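4-hydroxybutyrate coenzyme A transferase (Shewanella oneidensis, PDB 2OAS) probably transfers coenzyme A between carboxylic acids such as 4-hydroxybutyrate and acetate, by way of a covalent enzyme-coenzyme A intermediate. Local coordinates at residues Glu233-Gly238 with Pro279-Met284. Sequence-based numbering, arbitrary orientation.
With COA (coenzyme A), chain C.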
# COMPACT_ATOMS: atom_id res chain seq x y z
N GLU A 233 3.27 -6.00 15.59
CA GLU A 233 3.04 -4.64 16.05
C GLU A 233 2.83 -4.60 17.56
O GLU A 233 3.21 -3.68 18.24
CB GLU A 233 1.63 -4.18 15.65
CG GLU A 233 1.62 -3.01 14.68
CD GLU A 233 0.32 -2.23 14.72
OE1 GLU A 233 -0.08 -1.69 13.67
N LEU A 234 2.25 -5.70 18.07
CA LEU A 234 2.02 -5.82 19.51
C LEU A 234 1.63 -7.25 19.84
O LEU A 234 1.34 -8.03 18.93
CB LEU A 234 0.90 -4.88 19.98
CG LEU A 234 -0.54 -5.37 19.74
CD1 LEU A 234 -1.58 -4.53 20.51
CD2 LEU A 234 -0.80 -5.33 18.25
N PHE A 235 1.63 -7.60 21.12
CA PHE A 235 1.23 -8.95 21.51
C PHE A 235 0.62 -8.93 22.91
O PHE A 235 0.82 -7.98 23.66
CB PHE A 235 2.43 -9.90 21.45
CG PHE A 235 3.44 -9.72 22.54
CD1 PHE A 235 3.33 -10.44 23.73
CD2 PHE A 235 4.52 -8.87 22.37
CE1 PHE A 235 4.30 -10.31 24.73
CE2 PHE A 235 5.49 -8.73 23.36
CZ PHE A 235 5.38 -9.46 24.54
N SER A 236 -0.15 -9.96 23.24
CA SER A 236 -0.76 -10.02 24.55
C SER A 236 -0.55 -11.38 25.17
O SER A 236 0.31 -12.14 24.74
CB SER A 236 -2.27 -9.75 24.48
OG SER A 236 -2.84 -9.79 25.78
N ASP A 237 -1.35 -11.66 26.19
CA ASP A 237 -1.28 -12.91 26.93
C ASP A 237 -1.34 -14.13 26.04
O ASP A 237 -0.75 -15.16 26.35
CB ASP A 237 -2.40 -12.94 27.96
CG ASP A 237 -2.24 -11.88 29.03
OD1 ASP A 237 -1.61 -12.17 30.07
OD2 ASP A 237 -2.71 -10.74 28.82
N GLY A 238 -2.04 -14.01 24.92
CA GLY A 238 -2.15 -15.13 24.00
C GLY A 238 -0.79 -15.68 23.62
O GLY A 238 -0.56 -16.89 23.63
N PRO A 279 15.57 -10.05 28.33
CA PRO A 279 16.46 -10.04 27.16
C PRO A 279 15.86 -10.67 25.92
O PRO A 279 16.24 -10.33 24.80
CB PRO A 279 17.68 -10.82 27.65
CG PRO A 279 17.69 -10.59 29.10
CD PRO A 279 16.23 -10.70 29.47
N ALA A 280 14.94 -11.61 26.11
CA ALA A 280 14.33 -12.29 24.98
C ALA A 280 13.22 -11.49 24.29
O ALA A 280 12.82 -11.83 23.18
CB ALA A 280 13.81 -13.67 25.41
N VAL A 281 12.74 -10.43 24.94
CA VAL A 281 11.68 -9.61 24.36
C VAL A 281 12.20 -8.24 23.98
O VAL A 281 12.68 -7.48 24.82
CB VAL A 281 10.47 -9.44 25.33
CG1 VAL A 281 9.33 -8.71 24.63
CG2 VAL A 281 9.99 -10.80 25.83
N ILE A 282 12.12 -7.92 22.70
CA ILE A 282 12.60 -6.65 22.20
C ILE A 282 11.50 -5.73 21.65
O ILE A 282 10.82 -6.05 20.67
CB ILE A 282 13.65 -6.86 21.11
CG1 ILE A 282 14.83 -7.64 21.68
CG2 ILE A 282 14.10 -5.51 20.54
CD1 ILE A 282 15.51 -6.97 22.86
N PHE A 283 11.34 -4.59 22.32
CA PHE A 283 10.38 -3.59 21.93
C PHE A 283 11.16 -2.66 21.03
O PHE A 283 12.04 -1.92 21.46
CB PHE A 283 9.87 -2.81 23.15
CG PHE A 283 8.88 -3.58 23.98
CD1 PHE A 283 9.28 -4.66 24.75
CD2 PHE A 283 7.52 -3.24 23.94
CE1 PHE A 283 8.36 -5.40 25.47
CE2 PHE A 283 6.59 -3.98 24.65
CZ PHE A 283 7.01 -5.06 25.43
N MSE A 284 10.82 -2.70 19.76
CA MSE A 284 11.49 -1.92 18.74
C MSE A 284 10.61 -0.79 18.24
O MSE A 284 9.39 -0.85 18.36
CB MSE A 284 11.82 -2.85 17.59
CG MSE A 284 12.77 -2.33 16.56
SE MSE A 284 13.07 -3.80 15.36
CE MSE A 284 14.43 -4.70 16.40
N1A COA C . -20.92 -2.01 9.78
C2A COA C . -21.65 -1.44 10.90
N3A COA C . -21.05 -1.73 12.22
C4A COA C . -19.83 -2.54 12.38
C5A COA C . -19.11 -3.08 11.26
C6A COA C . -19.69 -2.82 9.92
N6A COA C . -19.07 -3.32 8.76
N7A COA C . -18.00 -3.79 11.70
C8A COA C . -18.04 -3.66 13.10
N9A COA C . -19.14 -2.89 13.54
C1B COA C . -19.52 -2.55 14.89
C2B COA C . -19.73 -3.69 15.95
O2B COA C . -21.06 -3.87 16.29
C3B COA C . -18.83 -3.35 17.14
O3B COA C . -19.62 -3.28 18.37
P3B COA C . -19.00 -2.96 19.79
O7A COA C . -17.90 -3.85 20.21
O8A COA C . -18.48 -1.56 19.79
O9A COA C . -20.08 -3.01 20.77
C4B COA C . -18.13 -2.08 16.81
O4B COA C . -18.54 -1.63 15.51
C5B COA C . -16.63 -2.54 17.03
O5B COA C . -16.25 -3.57 16.11
P1A COA C . -15.16 -4.80 16.37
O1A COA C . -15.47 -5.63 17.49
O2A COA C . -15.04 -5.70 15.16
O3A COA C . -13.82 -3.99 16.58
P2A COA C . -12.44 -4.67 16.84
O4A COA C . -11.92 -4.22 18.13
O5A COA C . -12.54 -6.11 16.87
O6A COA C . -11.46 -4.46 15.76
CBP COA C . -10.50 -3.34 13.71
CCP COA C . -11.45 -4.52 14.34
CDP COA C . -11.48 -2.20 14.16
CEP COA C . -10.47 -3.42 12.12
CAP COA C . -9.01 -3.19 14.47
OAP COA C . -8.40 -4.46 14.09
C9P COA C . -8.13 -2.07 13.90
O9P COA C . -8.01 -1.05 14.57
N8P COA C . -7.50 -2.28 12.65
C7P COA C . -6.60 -1.47 11.85
C6P COA C . -5.20 -2.08 11.48
C5P COA C . -4.14 -1.90 12.50
O5P COA C . -2.99 -1.60 12.16
N4P COA C . -4.57 -2.09 13.86
C3P COA C . -3.85 -1.99 15.12
C2P COA C . -2.49 -2.77 15.22
S1P COA C . -1.10 -1.73 15.76
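Phe235 reaches from strand 234-235 to Val281 and Phe283 of strand 281-283. Its CB points toward that strand, and with CG between the backbone N and the carbonyl carbon (chi1 73°) CZ and CE2 are carried to Val281; chi2 of 91° sets only the tilt of the ring, roughly perpendicular to the plane of CA, CB and CG. There CZ meets CG1 of Val281 at 4.0 Å, and CE2 lies equally close to that methyl. Val281 presents CG1 by holding it anti to its own backbone N (chi1 -174°); a beta-branched residue suits a strand and offers a compact methyl to a ring. Phe283 reaches in from two residues along, its CZ 4.5 Å from CE2 of Phe235, a looser and oblique meeting of two rings. Thr262 of strand 260-262 and Val275 of helix 269-275 touch both phenylalanines, so the cluster joins the short strand 234-235 to the three-stranded parallel sheet and its neighbouring helix.

Two residues before Phe235, Glu233 takes no part in this packing; its CD is bonded covalently to S1P of coenzyme A at 1.8 Å, consistent with the glutamyl-CoA thioester of this family's transferases. The contact itself is apolar and buried: dispersion and exclusion of water favour it but specify no precise orientation, while backbone hydrogen bonds to Leu260, Thr262 and His158 secure strand 281-283.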